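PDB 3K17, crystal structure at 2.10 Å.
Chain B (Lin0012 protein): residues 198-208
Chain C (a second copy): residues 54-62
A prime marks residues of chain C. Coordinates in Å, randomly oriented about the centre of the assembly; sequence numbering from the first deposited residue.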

# COMPACT_ATOMS: atom_id res chain seq x y z
N GLU B 198 0.15 12.70 16.65
CA GLU B 198 0.42 12.62 15.23
C GLU B 198 -0.00 11.28 14.64
O GLU B 198 0.11 10.25 15.29
CB GLU B 198 1.92 12.80 14.98
CG GLU B 198 2.30 13.00 13.53
CD GLU B 198 1.82 14.32 12.97
OE1 GLU B 198 1.57 15.25 13.77
OE2 GLU B 198 1.70 14.44 11.73
N PRO B 199 -0.52 11.28 13.40
CA PRO B 199 -0.92 10.02 12.78
C PRO B 199 0.37 9.34 12.35
O PRO B 199 1.24 9.98 11.76
CB PRO B 199 -1.75 10.46 11.58
CG PRO B 199 -2.30 11.78 12.01
CD PRO B 199 -1.10 12.42 12.67
N TRP B 200 0.53 8.06 12.66
CA TRP B 200 1.74 7.35 12.27
C TRP B 200 1.52 6.76 10.88
O TRP B 200 0.52 6.08 10.64
CB TRP B 200 2.06 6.24 13.28
CG TRP B 200 2.58 6.74 14.60
CD1 TRP B 200 2.40 7.98 15.15
CD2 TRP B 200 3.35 5.99 15.56
NE1 TRP B 200 3.01 8.05 16.39
CE2 TRP B 200 3.59 6.84 16.66
CE3 TRP B 200 3.85 4.68 15.59
CZ2 TRP B 200 4.32 6.42 17.78
CZ3 TRP B 200 4.57 4.27 16.70
CH2 TRP B 200 4.80 5.14 17.79
N PRO B 201 2.45 7.01 9.95
CA PRO B 201 2.28 6.46 8.60
C PRO B 201 2.56 4.96 8.50
O PRO B 201 3.40 4.42 9.22
CB PRO B 201 3.24 7.29 7.76
CG PRO B 201 4.33 7.64 8.74
CD PRO B 201 3.56 7.98 9.99
N MSE B 202 1.81 4.31 7.60
CA MSE B 202 1.92 2.89 7.32
C MSE B 202 1.39 1.95 8.38
O MSE B 202 1.02 0.81 8.09
CB MSE B 202 3.37 2.52 7.02
CG MSE B 202 3.93 3.25 5.83
SE MSE B 202 5.66 2.56 5.42
CE MSE B 202 6.16 3.85 4.06
N LEU B 203 1.36 2.41 9.62
CA LEU B 203 0.88 1.57 10.70
C LEU B 203 -0.58 1.17 10.50
O LEU B 203 -1.39 1.95 10.00
CB LEU B 203 1.01 2.30 12.03
CG LEU B 203 0.24 1.67 13.20
CD1 LEU B 203 0.91 0.37 13.60
CD2 LEU B 203 0.22 2.64 14.38
N GLN B 204 -0.90 -0.05 10.89
CA GLN B 204 -2.27 -0.51 10.83
C GLN B 204 -2.42 -1.75 11.68
O GLN B 204 -1.53 -2.61 11.70
CB GLN B 204 -2.72 -0.79 9.40
CG GLN B 204 -4.24 -0.95 9.27
CD GLN B 204 -5.00 0.10 10.08
OE1 GLN B 204 -5.17 -0.03 11.29
NE2 GLN B 204 -5.43 1.16 9.40
N ILE B 205 -3.53 -1.82 12.40
CA ILE B 205 -3.84 -2.95 13.26
C ILE B 205 -5.28 -3.32 12.93
O ILE B 205 -6.23 -2.62 13.32
CB ILE B 205 -3.70 -2.58 14.75
CG1 ILE B 205 -2.28 -2.07 15.03
CG2 ILE B 205 -3.98 -3.79 15.62
CD1 ILE B 205 -2.08 -1.52 16.43
N GLU B 206 -5.44 -4.42 12.20
CA GLU B 206 -6.76 -4.87 11.78
C GLU B 206 -7.24 -6.04 12.62
O GLU B 206 -6.55 -7.05 12.73
CB GLU B 206 -6.74 -5.29 10.31
CG GLU B 206 -8.11 -5.51 9.71
CD GLU B 206 -8.08 -6.34 8.44
OE1 GLU B 206 -7.05 -6.34 7.73
OE2 GLU B 206 -9.10 -7.00 8.14
N THR B 207 -8.42 -5.89 13.21
CA THR B 207 -9.01 -6.96 14.02
C THR B 207 -9.58 -8.01 13.08
O THR B 207 -10.37 -7.69 12.19
CB THR B 207 -10.15 -6.42 14.89
OG1 THR B 207 -9.60 -5.53 15.87
CG2 THR B 207 -10.87 -7.56 15.57
N LEU B 208 -9.19 -9.27 13.29
CA LEU B 208 -9.66 -10.36 12.44
C LEU B 208 -10.55 -11.35 13.18
O LEU B 208 -10.60 -11.37 14.40
CB LEU B 208 -8.47 -11.14 11.87
CG LEU B 208 -7.40 -10.37 11.10
CD1 LEU B 208 -6.20 -11.29 10.87
CD2 LEU B 208 -7.98 -9.87 9.79
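Chain C 54-62: PHYENPVSW

The two segments run antiparallel: as chain B advances from Pro199 to Thr207, its nearest partners on chain C step back from Ser61′ to His55′. Chain B begins as loop and is a strand through Ile205, Glu206 and Thr207, whereas chain C forms no regular strand of its own; Asn58′ to Trp62′ are extended, as is Tyr56′, but His55′ (phi/psi -101/16°) and Glu57′ (-76/-6°) are not. The backbones come closest at a single beta bridge, where the CA atoms of Glu206 and Tyr56′ lie 4.6 Å apart.

Glu198 makes no contact; the first to touch chain C is Pro199, which directs its CB toward chain C and rests against Ser61′, CB to CB at 4.0 Å, a small side chain meeting a compact ring. The indole of Trp200 leads away, and Pro201 and selenomethionine Met202 point away as well, so this turn contributes little beyond backbone. The carbonyls of Trp200 and Leu203 lie near Asn58′, whose whole residue has more area covered by chain B than any other in the segment. The Leu203 O atom lies 2.9 Å from OD1 of Asn58′; the amide is probably turned over in the model, which leaves the chemistry of this close approach open.

The CB of Gln204 points sideways, but the end of the side chain comes nearer, where a primary amide can serve as both donor and acceptor to a backbone. NE2 of Gln204 donates to O of Asn58′ at 2.8 Å, while N of Asn58′ donates to OE1 of Gln204 at 3.1 Å. The same OE1 also accepts from N of Ile205 at 2.7 Å, tying the side chain to its own strand.

Ile205 O accepts a nearly straight hydrogen bond from Glu57′ N at 2.9 Å, and the aliphatic side chain of Ile205 packs its CB 3.9 Å from CB of Glu57′. Thr207 N then donates to His55′ O at 3.0 Å. These two bonds flank Glu206, whose CA makes a CH···O contact with that same carbonyl, 3.3 Å from His55′ O.

The side chain of Glu206 is extended, and its methylene CG lies over one face of the Tyr56′ ring, 3.8 Å from the centroid, while CD of Gln204 meets the edge, 3.7 Å from Tyr56′ CD1. Glutamate suits this place because its aliphatic stem packs on the aromatic ring and its carboxylate still reaches water: water 1 donates to Glu206 OE1 at 2.8 Å and lies 2.7 Å from Tyr56′ OH, bridging the chains. Thr207 closes the contact with CB 4.2 Å from His55′ ND1.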

# COMPACT_ATOMS: atom_id res chain seq x y z
N PRO C 54 -14.57 0.94 11.49
CA PRO C 54 -14.78 -0.23 12.34
C PRO C 54 -13.67 -1.21 12.77
O PRO C 54 -13.37 -1.31 13.96
CB PRO C 54 -15.96 -0.93 11.68
CG PRO C 54 -16.81 0.25 11.34
CD PRO C 54 -15.81 1.23 10.73
N HIS C 55 -13.07 -1.95 11.85
CA HIS C 55 -12.06 -2.92 12.29
C HIS C 55 -10.59 -2.54 12.15
O HIS C 55 -9.71 -3.39 12.23
CB HIS C 55 -12.31 -4.26 11.59
CG HIS C 55 -13.64 -4.86 11.93
ND1 HIS C 55 -13.88 -5.52 13.12
CD2 HIS C 55 -14.82 -4.86 11.26
CE1 HIS C 55 -15.14 -5.90 13.16
NE2 HIS C 55 -15.73 -5.51 12.05
N TYR C 56 -10.32 -1.26 11.95
CA TYR C 56 -8.96 -0.78 11.80
C TYR C 56 -8.66 0.19 12.94
O TYR C 56 -9.28 1.25 13.05
CB TYR C 56 -8.81 -0.12 10.43
CG TYR C 56 -9.02 -1.12 9.31
CD1 TYR C 56 -7.93 -1.74 8.69
CD2 TYR C 56 -10.31 -1.49 8.93
CE1 TYR C 56 -8.13 -2.72 7.71
CE2 TYR C 56 -10.52 -2.48 7.95
CZ TYR C 56 -9.43 -3.09 7.35
OH TYR C 56 -9.64 -4.04 6.37
N GLU C 57 -7.72 -0.20 13.78
CA GLU C 57 -7.35 0.57 14.96
C GLU C 57 -6.50 1.81 14.74
O GLU C 57 -6.25 2.56 15.68
CB GLU C 57 -6.67 -0.36 15.97
CG GLU C 57 -7.60 -1.47 16.44
CD GLU C 57 -8.80 -0.93 17.20
OE1 GLU C 57 -9.84 -1.62 17.25
OE2 GLU C 57 -8.70 0.18 17.77
N ASN C 58 -6.07 2.02 13.50
CA ASN C 58 -5.28 3.19 13.16
C ASN C 58 -6.02 3.88 12.02
O ASN C 58 -6.38 3.24 11.03
CB ASN C 58 -3.87 2.80 12.69
CG ASN C 58 -2.90 3.98 12.66
OD1 ASN C 58 -2.09 4.11 11.74
ND2 ASN C 58 -2.98 4.82 13.68
N PRO C 59 -6.26 5.19 12.14
CA PRO C 59 -6.96 5.90 11.07
C PRO C 59 -5.99 6.23 9.96
O PRO C 59 -4.79 5.99 10.09
CB PRO C 59 -7.44 7.16 11.78
CG PRO C 59 -6.25 7.47 12.65
CD PRO C 59 -5.89 6.11 13.23
N VAL C 60 -6.50 6.77 8.87
CA VAL C 60 -5.63 7.20 7.78
C VAL C 60 -5.77 8.70 7.82
O VAL C 60 -6.77 9.22 8.33
CB VAL C 60 -6.09 6.69 6.39
CG1 VAL C 60 -5.90 5.19 6.30
CG2 VAL C 60 -7.54 7.07 6.14
N SER C 61 -4.78 9.40 7.30
CA SER C 61 -4.80 10.85 7.27
C SER C 61 -4.44 11.26 5.85
O SER C 61 -3.88 10.47 5.09
CB SER C 61 -3.76 11.40 8.26
OG SER C 61 -3.79 12.82 8.28
N TRP C 62 -4.78 12.49 5.49
CA TRP C 62 -4.49 12.99 4.16
C TRP C 62 -4.44 14.51 4.23
O TRP C 62 -5.01 15.11 5.13
CB TRP C 62 -5.58 12.53 3.18
CG TRP C 62 -6.94 13.11 3.44
CD1 TRP C 62 -7.54 14.12 2.76
CD2 TRP C 62 -7.87 12.70 4.45
NE1 TRP C 62 -8.79 14.37 3.27
CE2 TRP C 62 -9.02 13.51 4.31
CE3 TRP C 62 -7.85 11.72 5.46
CZ2 TRP C 62 -10.13 13.38 5.14
CZ3 TRP C 62 -8.97 11.59 6.29
CH2 TRP C 62 -10.09 12.42 6.13
O HOH W 1 -7.63 -5.43 5.20